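Local coordinates for hypothetical protein PA2201 (Pseudomonas aeruginosa, PDB 2FEF), which is of unknown function but probably acts as an immunity protein against a PoNe-type DNase toxin, at the interface of chains A and B. Coordinates in Å, arbitrary orientation; residue numbers count along the deposited sequence, not the author numbering. Chains: chain A/B, hypothetical protein PA2201.

Contact 1: the interface of chains A and B. Residues chain A 78, 81, 145, 148, 251; chain B 54, 59.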
loop_
_atom_site.group_PDB
_atom_site.type_symbol
_atom_site.label_atom_id
_atom_site.label_comp_id
_atom_site.label_asym_id
_atom_site.label_seq_id
_atom_site.Cartn_x
_atom_site.Cartn_y
_atom_site.Cartn_z
ATOM N N GLN A 78 -11.972 3.787 -5.206
ATOM C CA GLN A 78 -11.193 2.583 -4.847
ATOM C C GLN A 78 -11.349 2.178 -3.374
ATOM O O GLN A 78 -11.388 0.989 -3.061
ATOM C CB GLN A 78 -9.735 2.790 -5.234
ATOM C CG GLN A 78 -8.925 1.511 -5.061
ATOM C CD GLN A 78 -7.600 1.504 -5.834
ATOM O OE1 GLN A 78 -7.114 2.539 -6.300
ATOM N NE2 GLN A 78 -7.013 0.304 -5.978
ATOM N N GLU A 81 -14.537 0.244 -3.163
ATOM C CA GLU A 81 -14.312 -1.133 -3.603
ATOM C C GLU A 81 -13.635 -1.933 -2.520
ATOM O O GLU A 81 -13.971 -3.094 -2.295
ATOM C CB GLU A 81 -13.432 -1.158 -4.852
ATOM C CG GLU A 81 -14.173 -0.786 -6.121
ATOM C CD GLU A 81 -13.343 -1.020 -7.385
ATOM O OE1 GLU A 81 -12.356 -1.806 -7.351
ATOM O OE2 GLU A 81 -13.714 -0.395 -8.406
ATOM N N GLN A 145 -18.246 -4.307 -13.511
ATOM C CA GLN A 145 -18.545 -3.744 -12.183
ATOM C C GLN A 145 -19.835 -4.319 -11.591
ATOM O O GLN A 145 -20.143 -4.080 -10.432
ATOM C CB GLN A 145 -18.707 -2.212 -12.261
ATOM C CG GLN A 145 -17.438 -1.418 -12.569
ATOM C CD GLN A 145 -17.628 0.080 -12.361
ATOM O OE1 GLN A 145 -18.356 0.725 -13.092
ATOM N NE2 GLN A 145 -16.965 0.634 -11.345
ATOM N N PHE A 148 -20.349 -5.498 -7.835
ATOM C CA PHE A 148 -20.437 -4.510 -6.738
ATOM C C PHE A 148 -21.878 -4.039 -6.593
ATOM O O PHE A 148 -22.327 -3.761 -5.477
ATOM C CB PHE A 148 -19.521 -3.291 -6.966
ATOM C CG PHE A 148 -18.060 -3.597 -6.840
ATOM C CD1 PHE A 148 -17.467 -3.771 -5.577
ATOM C CD2 PHE A 148 -17.273 -3.709 -7.978
ATOM C CE1 PHE A 148 -16.104 -4.047 -5.468
ATOM C CE2 PHE A 148 -15.888 -3.975 -7.880
ATOM C CZ PHE A 148 -15.318 -4.138 -6.628
ATOM N N TYR A 251 -13.864 -9.466 -5.966
ATOM C CA TYR A 251 -13.795 -8.327 -5.050
ATOM C C TYR A 251 -15.092 -8.026 -4.283
ATOM O O TYR A 251 -15.064 -7.258 -3.311
ATOM C CB TYR A 251 -13.346 -7.051 -5.811
ATOM C CG TYR A 251 -11.950 -7.162 -6.342
ATOM C CD1 TYR A 251 -10.844 -6.862 -5.522
ATOM C CD2 TYR A 251 -11.707 -7.610 -7.654
ATOM C CE1 TYR A 251 -9.545 -6.988 -6.022
ATOM C CE2 TYR A 251 -10.389 -7.740 -8.144
ATOM C CZ TYR A 251 -9.333 -7.434 -7.316
ATOM O OH TYR A 251 -8.054 -7.568 -7.781
ATOM N N ARG B 54 -6.362 -2.297 -9.886
ATOM C CA ARG B 54 -7.716 -1.836 -9.593
ATOM C C ARG B 54 -7.824 -0.320 -9.630
ATOM O O ARG B 54 -8.937 0.208 -9.524
ATOM C CB ARG B 54 -8.210 -2.370 -8.243
ATOM C CG ARG B 54 -8.221 -3.912 -8.139
ATOM C CD ARG B 54 -9.193 -4.525 -9.194
ATOM N NE ARG B 54 -10.570 -4.080 -8.942
ATOM C CZ ARG B 54 -11.613 -4.384 -9.715
ATOM N NH1 ARG B 54 -11.438 -5.139 -10.786
ATOM N NH2 ARG B 54 -12.833 -3.938 -9.423
ATOM N N ARG B 59 -6.903 1.227 -15.160
ATOM C CA ARG B 59 -8.080 0.757 -15.873
ATOM C C ARG B 59 -8.557 1.722 -16.963
ATOM O O ARG B 59 -9.238 1.312 -17.906
ATOM C CB ARG B 59 -9.210 0.537 -14.889
ATOM C CG ARG B 59 -9.029 -0.712 -13.985
ATOM C CD ARG B 59 -10.423 -1.096 -13.481
ATOM N NE ARG B 59 -10.544 -0.860 -12.061
ATOM C CZ ARG B 59 -11.673 -0.879 -11.347
ATOM N NH1 ARG B 59 -12.861 -1.082 -11.905
ATOM N NH2 ARG B 59 -11.592 -0.679 -10.048
HETATM O O HOH W 1 -10.588 -3.010 -5.940
#

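Contact 2: the interface of chains A and B. Residues chain A 37, 40-41, 44; chain B 43, 47.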
loop_
_atom_site.group_PDB
_atom_site.type_symbol
_atom_site.label_atom_id
_atom_site.label_comp_id
_atom_site.label_asym_id
_atom_site.label_seq_id
_atom_site.Cartn_x
_atom_site.Cartn_y
_atom_site.Cartn_z
ATOM N N ASP A 37 -4.336 -17.200 5.711
ATOM C CA ASP A 37 -4.503 -16.405 4.497
ATOM C C ASP A 37 -5.592 -15.380 4.670
ATOM O O ASP A 37 -5.426 -14.240 4.234
ATOM C CB ASP A 37 -4.852 -17.252 3.276
ATOM C CG ASP A 37 -3.721 -18.154 2.844
ATOM O OD1 ASP A 37 -2.590 -18.046 3.407
ATOM O OD2 ASP A 37 -3.996 -18.994 1.957
ATOM N N ALA A 40 -4.309 -12.400 6.827
ATOM C CA ALA A 40 -3.432 -11.526 6.027
ATOM C C ALA A 40 -4.196 -10.660 5.018
ATOM O O ALA A 40 -3.906 -9.455 4.847
ATOM C CB ALA A 40 -2.345 -12.352 5.362
ATOM N N ASP A 41 -5.214 -11.246 4.376
ATOM C CA ASP A 41 -6.095 -10.509 3.461
ATOM C C ASP A 41 -6.868 -9.420 4.205
ATOM O O ASP A 41 -7.045 -8.322 3.705
ATOM C CB ASP A 41 -7.141 -11.450 2.834
ATOM C CG ASP A 41 -6.573 -12.394 1.779
ATOM O OD1 ASP A 41 -5.391 -12.284 1.376
ATOM O OD2 ASP A 41 -7.373 -13.253 1.323
ATOM N N GLU A 44 -4.562 -6.582 5.139
ATOM C CA GLU A 44 -4.323 -5.789 3.905
ATOM C C GLU A 44 -5.427 -4.806 3.571
ATOM O O GLU A 44 -5.152 -3.638 3.220
ATOM C CB GLU A 44 -4.117 -6.697 2.685
ATOM C CG GLU A 44 -2.724 -7.243 2.574
ATOM C CD GLU A 44 -2.565 -8.323 1.450
ATOM O OE1 GLU A 44 -3.513 -8.533 0.625
ATOM O OE2 GLU A 44 -1.491 -8.950 1.428
ATOM N N ARG B 43 3.687 -11.472 -0.787
ATOM C CA ARG B 43 2.336 -10.954 -0.564
ATOM C C ARG B 43 2.274 -9.442 -0.739
ATOM O O ARG B 43 1.341 -8.921 -1.339
ATOM C CB ARG B 43 1.816 -11.278 0.847
ATOM C CG ARG B 43 1.449 -12.744 1.108
ATOM C CD ARG B 43 0.639 -12.875 2.452
ATOM N NE ARG B 43 -0.574 -12.069 2.373
ATOM C CZ ARG B 43 -1.793 -12.532 2.091
ATOM N NH1 ARG B 43 -2.032 -13.836 1.948
ATOM N NH2 ARG B 43 -2.790 -11.682 1.984
ATOM N N ALA B 47 0.089 -7.630 -3.536
ATOM C CA ALA B 47 -0.915 -6.633 -3.072
ATOM C C ALA B 47 -0.717 -5.264 -3.732
ATOM O O ALA B 47 -1.691 -4.617 -4.110
ATOM C CB ALA B 47 -0.914 -6.497 -1.532
HETATM O O HOH W 2 -1.149 -10.112 -1.270
#

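Contact 1: the interface of chains A and B
The guanidinium of B:Arg54 is sandwiched: the ring of A:Tyr251 lies on one face and the guanidinium of B:Arg59 on the other. Toward the tyrosine the two planes are 19° apart, with CD2 over the centre of the guanidinium at 3.8 Å from B:Arg54 CZ. NE of the arginine in turn sits over the rim of the ring, a cation-pi contact, while its CD packs on A:Tyr251 CZ at 3.5 Å. Bends at chi2 and chi3 (both -62°) fold the B:Arg54 chain so that methylenes and guanidinium pass together along the ring. At the guanidinium edge lies A:Glu81 OE1, and NH2 also meets the in-plane edge of A:Phe148, 3.4 Å from CE2.

The carboxylate of A:Glu81 lies across the NH2 ends of the two stacked arginines, with one oxygen bonded to each. OE1 accepts from B:Arg54 NH2 at 3.0 Å, met from above the carboxylate plane. OE2 takes B:Arg59 NH2 tip to tip at 2.7 Å, through its syn lone pair and nearly straight (168° at H). Both are salt bridges. Water 1 joins OE1 to B:Arg54 NE, whose direct bond to that oxygen is weak.

Within chain B, B:Arg59 turns back on the carbonyl of B:Arg54, giving NH2 (2.8 Å) and NE to the one oxygen; this fixes the plane that it presents to the glutamate. Stacked like charges would repel, and the shared carboxylate plausibly offsets this. The amide of A:Gln78 flanks the arginine, its NE2 3.7 Å from B:Arg54 CB.

On chain A, A:Gln78 and A:Glu81 lie one turn apart on helix 66-93, A:Phe148 lies near the start of helix 146-158 and A:Tyr251 comes from a loop. On chain B, B:Arg54 ends helix 35-54 and B:Arg59 ends the short helix 56-59, so the patch receives a helix-to-helix corner.

Contact 2: the interface of chains A and B
B:Arg43 reaches across to a row of side chains, A:Ala40, A:Asp41 and A:Glu44, on helix 35-53 of chain A, within the PA2201 N-terminal domain-like family region. It is a helix-to-helix contact, and the same segment of the sequence, helix 35-54 in chain B, supplies both partners.

Charge pairing centres on NH2 of the arginine, which forms salt bridges with two carboxylates. Toward A:Asp41 OD1 it gives a short, nearly straight hydrogen bond of 2.7 Å (170° at H). The oxygen lies in the guanidinium plane and is approached on its anti side, slightly out of the carboxylate plane, while the two side chains cross at about a right angle. A:Glu44 OE2, 3.1 Å from the same NH2, is a weaker hydrogen-bond partner; NE is also within weak bonding distance of it. The extended chain of A:Glu44 carries its carboxylate out to the arginine, a reach suited to a residue one turn further along the helix than A:Ala40. Two acidic neighbours should favour the positive charge of the guanidinium, and A:Asp37, whose OD1 is 4.5 Å from B:Arg43 NH1, may add a longer-range attraction.

Water-mediated bonding runs beside the salt bridges. Water 2 lies 3.0 Å from A:Glu44 OE2 and 2.8 Å from the backbone oxygen of B:Arg43, linking the carboxylate to the main chain of the opposite helix.

Apolar packing depends on two alanines. The methyl of A:Ala40 sits squarely over one face of the guanidinium, with CB 3.3 Å from B:Arg43 CZ; a small side chain lets the flat group lie close to the helix surface. A bend at chi3 (59°) and the turned last torsion (chi4 99°) bring this face onto the methyl. One turn beyond B:Arg43, the methyl of B:Ala47 packs against the carboxylate carbon of A:Glu44, CB to CD 3.9 Å.

The C-alpha centres of contact 1 and contact 2 lie about 17 Å apart, and helix 35-54 of chain B runs through both: its middle serves contact 2 and its C-terminal end contact 1. Chain A answers with different elements, the equivalent helix 35-53 in contact 2 but helix 66-93, the start of helix 146-158 and a loop in contact 1. The two copies therefore offer unlike surfaces, consistent with an interface that is not an exact two-fold. Two arginines of chain B share one glutamate of chain A in contact 1, while one arginine meets two carboxylates in contact 2. This pairing within the three-copy deposited assembly may not be biological.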